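Local structure of acyl-CoA thioesterase (Alicyclobacillus acidocaldarius subsp. acidocaldarius, 3RQB) at residues B[125-130]-B[167-172]; B[48-53]-B[179-184]. The protein probably hydrolyses the thioester bond of acyl-CoA substrates, though its function is not established. One frame throughout, in Å; residues are numbered along the deposited sequence.

In the fold
Contacts 1 and 2 sit in different parts of a double hotdog fold, one within the C-terminal half and one between the two halves. Contact 1 lies at the surface, its centre about 17 Å from that of the chain, where a loop is held on strand 168-174 by proline and valine packing on two aromatic rings and by one hydrogen bond. Contact 2 is buried, its centre about 10 Å from that of the chain, and joins helices 41-53 and 182-188 through a leucine methyl and the aliphatic part of a lysine packed on an alanine, with a long salt bridge beside them. The contact centres are about 24 Å apart, yet strand 168-174 and helix 182-188 are successive elements of the chain.

Contact 1 (B[125-130]-B[167-172]); sequences VMPDVP and TTYQWM
In the C-terminal hotdog half of the protein, an irregular segment, 125-130, crosses obliquely over side chains of strand 168-174, and two aromatic residues of that strand, Tyr169 and Trp171, account for about half of the buried surface. Two places apart on a strand, they point to the same side, and both have CG anti to the carbonyl carbon (chi1 -58° and -69°). Pro127 crosses the phenol obliquely. Its CG stands over one face in a CH-pi contact, 4.2 Å from the centroid of the Tyr169 ring and displaced toward the rim, while its CB lies 3.7 Å from Tyr169 CE2. Val129 divides its two methyls between the aromatics: CG1 approaches Tyr169 CD2 obliquely at 4.2 Å, and CG2 meets Trp171 CZ2 tip to tip at 3.5 Å. This is the pattern of a loop packed on a strand through its side chains, with no backbone pairing between the segments. Val233 of the neighbouring strand 230-240 touches both Pro127 and Tyr169, which ties the loop to the sheet beyond the one strand. The indole N-H is taken by the loop backbone: Trp171 NE1 donates to Pro130 O at 3.0 Å, a bent bond with an N-H...O angle of 139°; the acceptor lies in the indole plane, whereas NE1 sits above the plane of the carbonyl.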
ATOM      1  N   VAL B 125     -18.598  -0.135  -6.105  1.00 72.62           N
ATOM      2  CA  VAL B 125     -19.969  -0.244  -5.642  1.00 75.06           C
ATOM      3  C   VAL B 125     -19.998  -0.656  -4.193  1.00 70.89           C
ATOM      4  O   VAL B 125     -19.345  -1.630  -3.796  1.00 69.66           O
ATOM      5  CB  VAL B 125     -20.758  -1.306  -6.406  1.00 75.49           C
ATOM      6  CG1 VAL B 125     -22.234  -1.261  -5.988  1.00 71.46           C
ATOM      7  CG2 VAL B 125     -20.592  -1.115  -7.899  1.00 78.02           C
HETATM    8  N   MSE B 126     -20.766   0.071  -3.401  1.00 64.91           N
HETATM    9  CA  MSE B 126     -21.086  -0.445  -2.093  1.00 68.86           C
HETATM   10  C   MSE B 126     -22.033  -1.633  -2.262  1.00 68.03           C
HETATM   11  O   MSE B 126     -23.041  -1.544  -2.979  1.00 67.95           O
HETATM   12  CB  MSE B 126     -21.705   0.626  -1.209  1.00 69.44           C
HETATM   13  CG  MSE B 126     -21.831   0.191   0.237  1.00 69.25           C
HETATM   14 SE   MSE B 126     -22.630   1.579   1.340  0.61 71.88          SE
HETATM   15  CE  MSE B 126     -24.412   1.654   0.507  1.00127.82           C
ATOM     16  N   PRO B 127     -21.684  -2.764  -1.633  1.00 60.97           N
ATOM     17  CA  PRO B 127     -22.542  -3.950  -1.623  1.00 62.65           C
ATOM     18  C   PRO B 127     -23.889  -3.642  -0.998  1.00 68.00           C
ATOM     19  O   PRO B 127     -24.005  -2.700  -0.206  1.00 69.19           O
ATOM     20  CB  PRO B 127     -21.768  -4.947  -0.747  1.00 48.14           C
ATOM     21  CG  PRO B 127     -20.671  -4.171  -0.116  1.00 45.75           C
ATOM     22  CD  PRO B 127     -20.371  -3.039  -1.033  1.00 49.64           C
ATOM     23  N   ASP B 128     -24.903  -4.412  -1.370  1.00 69.06           N
ATOM     24  CA  ASP B 128     -26.202  -4.253  -0.752  1.00 71.83           C
ATOM     25  C   ASP B 128     -26.239  -5.103   0.503  1.00 67.37           C
ATOM     26  O   ASP B 128     -26.004  -6.308   0.445  1.00 65.41           O
ATOM     27  CB  ASP B 128     -27.324  -4.666  -1.695  1.00 75.53           C
ATOM     28  CG  ASP B 128     -28.691  -4.319  -1.141  1.00 82.08           C
ATOM     29  OD1 ASP B 128     -28.874  -3.164  -0.689  1.00 86.70           O
ATOM     30  OD2 ASP B 128     -29.575  -5.203  -1.131  1.00 78.15           O
ATOM     31  N   VAL B 129     -26.539  -4.471   1.635  1.00 68.35           N
ATOM     32  CA  VAL B 129     -26.476  -5.144   2.933  1.00 73.20           C
ATOM     33  C   VAL B 129     -27.589  -4.698   3.878  1.00 74.66           C
ATOM     34  O   VAL B 129     -28.137  -3.601   3.732  1.00 84.95           O
ATOM     35  CB  VAL B 129     -25.133  -4.865   3.638  1.00 75.67           C
ATOM     36  CG1 VAL B 129     -23.973  -5.155   2.705  1.00 76.64           C
ATOM     37  CG2 VAL B 129     -25.077  -3.417   4.120  1.00 75.30           C
ATOM     38  N   PRO B 130     -27.929  -5.552   4.855  1.00 64.24           N
ATOM     39  CA  PRO B 130     -28.892  -5.147   5.885  1.00 65.17           C
ATOM     40  C   PRO B 130     -28.295  -4.081   6.800  1.00 63.37           C
ATOM     41  O   PRO B 130     -27.079  -3.906   6.813  1.00 54.68           O
ATOM     42  CB  PRO B 130     -29.155  -6.452   6.656  1.00 59.56           C
ATOM     43  CG  PRO B 130     -27.940  -7.282   6.411  1.00 55.80           C
ATOM     44  CD  PRO B 130     -27.488  -6.947   5.021  1.00 56.33           C
ATOM     45  N   THR B 167     -14.094 -13.222   0.847  1.00 62.20           N
ATOM     46  CA  THR B 167     -14.659 -11.880   1.010  1.00 58.24           C
ATOM     47  C   THR B 167     -15.493 -11.703   2.284  1.00 50.55           C
ATOM     48  O   THR B 167     -16.420 -12.466   2.544  1.00 56.22           O
ATOM     49  CB  THR B 167     -15.516 -11.478  -0.221  1.00 53.15           C
ATOM     50  OG1 THR B 167     -14.673 -11.308  -1.375  1.00 49.52           O
ATOM     51  CG2 THR B 167     -16.279 -10.194   0.054  1.00 48.73           C
ATOM     52  N   THR B 168     -15.162 -10.677   3.060  1.00 43.69           N
ATOM     53  CA  THR B 168     -15.877 -10.373   4.298  1.00 50.63           C
ATOM     54  C   THR B 168     -16.614  -9.037   4.231  1.00 47.38           C
ATOM     55  O   THR B 168     -16.087  -8.054   3.700  1.00 37.81           O
ATOM     56  CB  THR B 168     -14.911 -10.313   5.507  1.00 59.56           C
ATOM     57  OG1 THR B 168     -14.461 -11.633   5.826  1.00 66.62           O
ATOM     58  CG2 THR B 168     -15.598  -9.714   6.734  1.00 55.57           C
ATOM     59  N   TYR B 169     -17.839  -9.017   4.756  1.00 51.80           N
ATOM     60  CA  TYR B 169     -18.553  -7.766   5.036  1.00 47.27           C
ATOM     61  C   TYR B 169     -18.808  -7.669   6.536  1.00 43.95           C
ATOM     62  O   TYR B 169     -19.202  -8.654   7.160  1.00 47.35           O
ATOM     63  CB  TYR B 169     -19.911  -7.706   4.333  1.00 42.80           C
ATOM     64  CG  TYR B 169     -19.899  -7.840   2.822  1.00 51.90           C
ATOM     65  CD1 TYR B 169     -18.737  -7.655   2.080  1.00 60.77           C
ATOM     66  CD2 TYR B 169     -21.074  -8.147   2.136  1.00 52.06           C
ATOM     67  CE1 TYR B 169     -18.752  -7.782   0.686  1.00 68.07           C
ATOM     68  CE2 TYR B 169     -21.100  -8.274   0.757  1.00 57.04           C
ATOM     69  CZ  TYR B 169     -19.943  -8.096   0.030  1.00 64.85           C
ATOM     70  OH  TYR B 169     -19.986  -8.228  -1.349  1.00 60.52           O
ATOM     71  N   GLN B 170     -18.589  -6.496   7.119  1.00 37.77           N
ATOM     72  CA  GLN B 170     -18.956  -6.299   8.514  1.00 42.85           C
ATOM     73  C   GLN B 170     -19.320  -4.862   8.869  1.00 46.70           C
ATOM     74  O   GLN B 170     -18.773  -3.900   8.320  1.00 43.76           O
ATOM     75  CB  GLN B 170     -17.837  -6.788   9.432  1.00 48.06           C
ATOM     76  CG  GLN B 170     -16.582  -5.933   9.401  1.00 50.74           C
ATOM     77  CD  GLN B 170     -15.361  -6.686   9.918  1.00 52.10           C
ATOM     78  OE1 GLN B 170     -15.284  -7.916   9.808  1.00 47.16           O
ATOM     79  NE2 GLN B 170     -14.399  -5.949  10.485  1.00 52.51           N
ATOM     80  N   TRP B 171     -20.255  -4.730   9.798  1.00 47.98           N
ATOM     81  CA  TRP B 171     -20.482  -3.458  10.444  1.00 51.95           C
ATOM     82  C   TRP B 171     -19.519  -3.413  11.605  1.00 57.96           C
ATOM     83  O   TRP B 171     -19.350  -4.399  12.328  1.00 63.01           O
ATOM     84  CB  TRP B 171     -21.913  -3.350  10.958  1.00 56.12           C
ATOM     85  CG  TRP B 171     -22.934  -3.264   9.870  1.00 57.73           C
ATOM     86  CD1 TRP B 171     -23.864  -4.211   9.535  1.00 55.62           C
ATOM     87  CD2 TRP B 171     -23.129  -2.170   8.966  1.00 59.44           C
ATOM     88  NE1 TRP B 171     -24.625  -3.773   8.481  1.00 57.03           N
ATOM     89  CE2 TRP B 171     -24.198  -2.523   8.111  1.00 58.54           C
ATOM     90  CE3 TRP B 171     -22.503  -0.926   8.794  1.00 56.49           C
ATOM     91  CZ2 TRP B 171     -24.657  -1.675   7.097  1.00 50.42           C
ATOM     92  CZ3 TRP B 171     -22.959  -0.082   7.787  1.00 50.11           C
ATOM     93  CH2 TRP B 171     -24.026  -0.464   6.952  1.00 46.97           C
HETATM   94  N   MSE B 172     -18.873  -2.270  11.774  1.00 57.45           N
HETATM   95  CA  MSE B 172     -17.900  -2.115  12.838  1.00 53.21           C
HETATM   96  C   MSE B 172     -17.824  -0.667  13.304  1.00 52.12           C
HETATM   97  O   MSE B 172     -17.995   0.276  12.518  1.00 48.39           O
HETATM   98  CB  MSE B 172     -16.526  -2.563  12.346  1.00 54.30           C
HETATM   99  CG  MSE B 172     -15.986  -1.652  11.263  1.00 58.32           C
HETATM  100 SE   MSE B 172     -14.729  -2.489  10.057  0.59 74.13          SE
HETATM  101  CE  MSE B 172     -14.594  -1.051   8.753  1.00 86.46           C
TER

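Contact 2 (B[48-53]-B[179-184]); sequences MLKAAM and PLDHAA
Helix 41-53 of the N-terminal hotdog half meets the first turn of helix 182-188 of the C-terminal half, a helix-to-helix junction inside the double hotdog fold. Leu49 meets Ala183 with its CD2 methyl at the tip, Lys50 with the middle of its aliphatic chain. Leu49, with CG anti to the backbone N (chi1 -179°), lays CD2 against the backbone of the opposing turn, 3.7 Å from Ala183 CA, and against the CB of His182. The imidazole of His182 is engaged further on, edge-to-face with Phe215. Lys50 runs past the alanine methyl, bent at chi2 and chi3, so that its CD lies 3.6 Å from Ala183 CB and its ammonium heads for Asp181. There the two charged groups come tip to tip in a long salt bridge, NZ of Lys50 being 3.9 Å from OD2 of Asp181. Asp181 is the N-cap of the second helix, its OD1 accepting from Ala184 N and also forming a salt bridge with Arg178. An alanine in place of Asp181 would probably loosen the first turn and cost Lys50 and Arg178 this charged partner. The capping bond is fairly straight: Ala184 N donates to Asp181 OD1 at 3.1 Å, from above the carboxylate plane.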
HETATM    1  N   MSE B  48       1.451   4.999  15.212  1.00 44.51           N
HETATM    2  CA  MSE B  48       2.437   5.535  14.272  1.00 49.25           C
HETATM    3  C   MSE B  48       1.974   6.849  13.653  1.00 51.23           C
HETATM    4  O   MSE B  48       2.795   7.713  13.345  1.00 50.80           O
HETATM    5  CB  MSE B  48       2.753   4.531  13.156  1.00 56.60           C
HETATM    6  CG  MSE B  48       3.602   3.349  13.602  1.00 62.61           C
HETATM    7 SE   MSE B  48       5.262   3.906  14.471  0.75 62.00          SE
HETATM    8  CE  MSE B  48       6.516   3.396  13.068  1.00 59.57           C
ATOM      9  N   LEU B  49       0.662   6.990  13.463  1.00 49.33           N
ATOM     10  CA  LEU B  49       0.082   8.166  12.801  1.00 46.19           C
ATOM     11  C   LEU B  49      -0.035   9.414  13.698  1.00 45.49           C
ATOM     12  O   LEU B  49       0.241  10.548  13.259  1.00 38.30           O
ATOM     13  CB  LEU B  49      -1.287   7.808  12.223  1.00 47.31           C
ATOM     14  CG  LEU B  49      -2.041   8.906  11.470  1.00 45.05           C
ATOM     15  CD1 LEU B  49      -1.282   9.339  10.221  1.00 39.43           C
ATOM     16  CD2 LEU B  49      -3.439   8.424  11.109  1.00 43.46           C
ATOM     17  N   LYS B  50      -0.448   9.200  14.947  1.00 44.58           N
ATOM     18  CA  LYS B  50      -0.565  10.289  15.901  1.00 50.18           C
ATOM     19  C   LYS B  50       0.751  11.022  15.990  1.00 48.59           C
ATOM     20  O   LYS B  50       0.775  12.246  16.036  1.00 49.90           O
ATOM     21  CB  LYS B  50      -0.952   9.775  17.284  1.00 65.68           C
ATOM     22  CG  LYS B  50      -2.314   9.123  17.330  1.00 80.71           C
ATOM     23  CD  LYS B  50      -3.371  10.009  16.689  1.00 92.20           C
ATOM     24  CE  LYS B  50      -3.687  11.230  17.542  1.00 97.87           C
ATOM     25  NZ  LYS B  50      -4.730  12.085  16.896  1.00101.95           N
ATOM     26  N   ALA B  51       1.845  10.264  15.982  1.00 50.16           N
ATOM     27  CA  ALA B  51       3.179  10.838  16.120  1.00 51.40           C
ATOM     28  C   ALA B  51       3.362  11.997  15.157  1.00 47.82           C
ATOM     29  O   ALA B  51       3.713  13.096  15.575  1.00 39.26           O
ATOM     30  CB  ALA B  51       4.239   9.784  15.866  1.00 49.58           C
ATOM     31  N   ALA B  52       3.104  11.745  13.875  1.00 49.54           N
ATOM     32  CA  ALA B  52       3.235  12.762  12.837  1.00 43.42           C
ATOM     33  C   ALA B  52       2.153  13.810  12.999  1.00 44.65           C
ATOM     34  O   ALA B  52       2.407  15.002  12.818  1.00 51.89           O
ATOM     35  CB  ALA B  52       3.155  12.138  11.452  1.00 40.51           C
HETATM   36  N   MSE B  53       0.944  13.367  13.331  1.00 39.87           N
HETATM   37  CA  MSE B  53      -0.144  14.307  13.600  1.00 46.48           C
HETATM   38  C   MSE B  53       0.190  15.303  14.720  1.00 53.26           C
HETATM   39  O   MSE B  53      -0.093  16.505  14.616  1.00 54.61           O
HETATM   40  CB  MSE B  53      -1.410  13.552  13.953  1.00 41.84           C
HETATM   41  CG  MSE B  53      -2.029  12.831  12.797  1.00 42.47           C
HETATM   42 SE   MSE B  53      -3.934  12.762  13.085  0.47 79.54          SE
HETATM   43  CE  MSE B  53      -4.315  14.648  12.712  1.00 44.59           C
ATOM     44  N   PRO B 179     -16.023   9.000  18.739  1.00 58.81           N
ATOM     45  CA  PRO B 179     -16.082   9.818  17.529  1.00 62.12           C
ATOM     46  C   PRO B 179     -14.964   9.426  16.597  1.00 66.80           C
ATOM     47  O   PRO B 179     -13.888   9.025  17.044  1.00 66.43           O
ATOM     48  CB  PRO B 179     -15.867  11.229  18.058  1.00 57.61           C
ATOM     49  CG  PRO B 179     -16.443  11.176  19.436  1.00 50.71           C
ATOM     50  CD  PRO B 179     -16.059   9.826  19.955  1.00 53.36           C
ATOM     51  N   LEU B 180     -15.226   9.529  15.304  1.00 69.82           N
ATOM     52  CA  LEU B 180     -14.279   9.037  14.326  1.00 67.18           C
ATOM     53  C   LEU B 180     -13.257  10.093  13.967  1.00 61.84           C
ATOM     54  O   LEU B 180     -13.604  11.257  13.786  1.00 56.44           O
ATOM     55  CB  LEU B 180     -14.997   8.575  13.065  1.00 65.58           C
ATOM     56  CG  LEU B 180     -14.065   7.842  12.104  1.00 65.31           C
ATOM     57  CD1 LEU B 180     -13.369   6.682  12.811  1.00 61.93           C
ATOM     58  CD2 LEU B 180     -14.836   7.354  10.898  1.00 68.95           C
ATOM     59  N   ASP B 181     -11.997   9.673  13.882  1.00 60.97           N
ATOM     60  CA  ASP B 181     -10.922  10.508  13.357  1.00 58.53           C
ATOM     61  C   ASP B 181      -9.976   9.635  12.542  1.00 51.35           C
ATOM     62  O   ASP B 181     -10.239   8.460  12.339  1.00 52.39           O
ATOM     63  CB  ASP B 181     -10.184  11.243  14.482  1.00 62.00           C
ATOM     64  CG  ASP B 181      -9.237  10.345  15.257  1.00 67.23           C
ATOM     65  OD1 ASP B 181      -9.395   9.109  15.211  1.00 66.65           O
ATOM     66  OD2 ASP B 181      -8.329  10.887  15.923  1.00 73.58           O
ATOM     67  N   HIS B 182      -8.872  10.194  12.075  1.00 45.90           N
ATOM     68  CA  HIS B 182      -8.021   9.458  11.146  1.00 45.67           C
ATOM     69  C   HIS B 182      -7.363   8.218  11.741  1.00 41.74           C
ATOM     70  O   HIS B 182      -7.416   7.135  11.158  1.00 33.22           O
ATOM     71  CB  HIS B 182      -6.990  10.390  10.514  1.00 53.88           C
ATOM     72  CG  HIS B 182      -7.604  11.452   9.653  1.00 64.17           C
ATOM     73  ND1 HIS B 182      -7.838  11.279   8.304  1.00 68.11           N
ATOM     74  CD2 HIS B 182      -8.059  12.692   9.955  1.00 66.27           C
ATOM     75  CE1 HIS B 182      -8.398  12.369   7.811  1.00 70.88           C
ATOM     76  NE2 HIS B 182      -8.543  13.242   8.792  1.00 70.07           N
ATOM     77  N   ALA B 183      -6.747   8.362  12.906  1.00 48.16           N
ATOM     78  CA  ALA B 183      -6.046   7.221  13.486  1.00 51.07           C
ATOM     79  C   ALA B 183      -7.008   6.063  13.802  1.00 50.50           C
ATOM     80  O   ALA B 183      -6.703   4.898  13.546  1.00 48.08           O
ATOM     81  CB  ALA B 183      -5.236   7.642  14.717  1.00 41.48           C
ATOM     82  N   ALA B 184      -8.178   6.396  14.339  1.00 48.98           N
ATOM     83  CA  ALA B 184      -9.168   5.392  14.710  1.00 47.12           C
ATOM     84  C   ALA B 184      -9.565   4.624  13.468  1.00 51.40           C
ATOM     85  O   ALA B 184      -9.819   3.406  13.496  1.00 48.12           O
ATOM     86  CB  ALA B 184     -10.382   6.063  15.314  1.00 44.53           C
TER